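Local coordinates for thiamine pyrophosphokinase (Candida albicans, PDB 2G9Z) that catalyses the ATP-dependent transfer of pyrophosphate to thiamine, making the cofactor thiamine pyrophosphate, at the interface of chains A and B. Residues are numbered along the deposited sequence; one frame, centred on the assembly and turned at random. Chains: chain A/B, thiamine pyrophosphokinase.

The interface of chains A and B. Residues chain A 217, 221, 224, 283, 307; chain B 217, 221, 224, 283, 307.
Helix 217-233 of each chain meets the same helix of its partner together with two loop residues, A:Leu283 and A:Met307 on one side and B:Leu283 and B:Met307 on the other. This is an apolar patch of a two-fold symmetric interface in a thiamin pyrophosphokinase, an enzyme family known as homodimers, so the interface is probably the biological one; the patch buries 313 Å² of protein surface, and its residues form no polar pair between the chains. The catalytic-domain helices meet each other and also the Leu283 and Met307 loops of the partner's vitamin B1 binding domain. The helices touch through side-chain tips: A:Phe217 CZ, at the far end of the ring, lies 3.7 Å from B:Ile224 CG1. The ring extends there with CG anti to the backbone N (chi1 -160°), and the CG2 methyl of A:Val221 lies over one face of it, nearer the edge than the centre, a packing from its own chain that should limit ring movement. A:Leu283 reaches into the partner with both branches. Its CD1 meets B:Phe217 CE2 tip to tip and lies 3.8 Å from B:Val221 CG2, whereas CD2 faces B:Leu283 CD2 at 4.0 Å, a like-with-like pairing consistent with a position beside the axis. B:Met307 crosses A:Val221 at about a right angle, its SD 3.9 Å from A:Val221 CG1. In the two-fold twin, the chain of A:Met307 is bent at chi2 and chi3 (-57° and -88°). This bend carries its CE methyl to 3.7 Å from B:Val221 CG1. The same methyl also packs against B:Ile224 CG2, at 3.9 Å.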
loop_
_atom_site.group_PDB
_atom_site.type_symbol
_atom_site.label_atom_id
_atom_site.label_comp_id
_atom_site.label_asym_id
_atom_site.label_seq_id
_atom_site.Cartn_x
_atom_site.Cartn_y
_atom_site.Cartn_z
ATOM N N PHE A 217 0.158 2.249 6.564
ATOM C CA PHE A 217 0.595 2.644 5.230
ATOM C C PHE A 217 2.045 3.098 5.059
ATOM O O PHE A 217 2.674 2.775 4.047
ATOM C CB PHE A 217 -0.340 3.714 4.671
ATOM C CG PHE A 217 -0.279 3.835 3.186
ATOM C CD1 PHE A 217 -0.567 2.736 2.381
ATOM C CD2 PHE A 217 0.086 5.031 2.583
ATOM C CE1 PHE A 217 -0.492 2.831 0.989
ATOM C CE2 PHE A 217 0.162 5.134 1.193
ATOM C CZ PHE A 217 -0.128 4.031 0.399
ATOM N N VAL A 221 4.767 1.573 2.395
ATOM C CA VAL A 221 5.568 2.360 1.480
ATOM C C VAL A 221 7.061 2.177 1.731
ATOM O O VAL A 221 7.836 2.030 0.784
ATOM C CB VAL A 221 5.179 3.856 1.555
ATOM C CG1 VAL A 221 6.138 4.696 0.717
ATOM C CG2 VAL A 221 3.753 4.026 1.040
ATOM N N ILE A 224 8.253 -1.044 0.196
ATOM C CA ILE A 224 8.394 -0.951 -1.250
ATOM C C ILE A 224 9.668 -0.159 -1.546
ATOM O O ILE A 224 10.451 -0.532 -2.415
ATOM C CB ILE A 224 7.164 -0.249 -1.884
ATOM C CG1 ILE A 224 5.919 -1.130 -1.704
ATOM C CG2 ILE A 224 7.420 0.046 -3.368
ATOM C CD1 ILE A 224 6.026 -2.522 -2.330
ATOM N N LEU A 283 6.233 2.637 -8.710
ATOM C CA LEU A 283 6.420 3.319 -7.436
ATOM C C LEU A 283 7.815 3.890 -7.169
ATOM O O LEU A 283 8.093 4.332 -6.055
ATOM C CB LEU A 283 6.018 2.367 -6.305
ATOM C CG LEU A 283 4.530 1.993 -6.343
ATOM C CD1 LEU A 283 4.227 0.823 -5.420
ATOM C CD2 LEU A 283 3.713 3.215 -5.958
ATOM N N MET A 307 2.998 7.260 -11.806
ATOM C CA MET A 307 2.011 7.764 -10.868
ATOM C C MET A 307 1.662 9.147 -11.409
ATOM O O MET A 307 2.520 9.818 -11.989
ATOM C CB MET A 307 2.604 7.838 -9.456
ATOM C CG MET A 307 2.885 6.470 -8.855
ATOM S SD MET A 307 1.419 5.388 -8.780
ATOM C CE MET A 307 0.713 5.875 -7.170
ATOM N N PHE B 217 -2.867 -5.128 -3.498
ATOM C CA PHE B 217 -1.916 -4.042 -3.664
ATOM C C PHE B 217 -2.105 -3.138 -4.879
ATOM O O PHE B 217 -1.938 -1.922 -4.774
ATOM C CB PHE B 217 -0.485 -4.583 -3.642
ATOM C CG PHE B 217 0.541 -3.528 -3.354
ATOM C CD1 PHE B 217 0.475 -2.787 -2.176
ATOM C CD2 PHE B 217 1.558 -3.257 -4.259
ATOM C CE1 PHE B 217 1.407 -1.792 -1.906
ATOM C CE2 PHE B 217 2.494 -2.264 -3.998
ATOM C CZ PHE B 217 2.416 -1.531 -2.818
ATOM N N VAL B 221 -2.455 1.011 -4.840
ATOM C CA VAL B 221 -1.677 1.945 -5.624
ATOM C C VAL B 221 -2.549 2.750 -6.578
ATOM O O VAL B 221 -2.311 3.940 -6.788
ATOM C CB VAL B 221 -0.554 1.212 -6.390
ATOM C CG1 VAL B 221 0.186 2.178 -7.294
ATOM C CG2 VAL B 221 0.419 0.596 -5.383
ATOM N N ILE B 224 -4.092 5.575 -4.646
ATOM C CA ILE B 224 -3.164 6.664 -4.378
ATOM C C ILE B 224 -2.957 7.447 -5.673
ATOM O O ILE B 224 -2.911 8.676 -5.670
ATOM C CB ILE B 224 -1.814 6.124 -3.860
ATOM C CG1 ILE B 224 -2.012 5.498 -2.471
ATOM C CG2 ILE B 224 -0.784 7.250 -3.788
ATOM C CD1 ILE B 224 -2.478 6.484 -1.406
ATOM N N LEU B 283 4.883 9.362 -3.347
ATOM C CA LEU B 283 4.459 8.362 -4.311
ATOM C C LEU B 283 4.127 8.874 -5.711
ATOM O O LEU B 283 3.693 8.097 -6.563
ATOM C CB LEU B 283 3.266 7.602 -3.740
ATOM C CG LEU B 283 3.612 6.796 -2.487
ATOM C CD1 LEU B 283 2.350 6.325 -1.789
ATOM C CD2 LEU B 283 4.487 5.619 -2.885
ATOM N N MET B 307 11.171 8.025 -3.561
ATOM C CA MET B 307 11.278 6.574 -3.542
ATOM C C MET B 307 12.666 6.300 -4.102
ATOM O O MET B 307 13.151 7.054 -4.945
ATOM C CB MET B 307 10.191 5.938 -4.410
ATOM C CG MET B 307 8.791 6.090 -3.837
ATOM S SD MET B 307 8.632 5.434 -2.143
ATOM C CE MET B 307 8.387 3.685 -2.462
#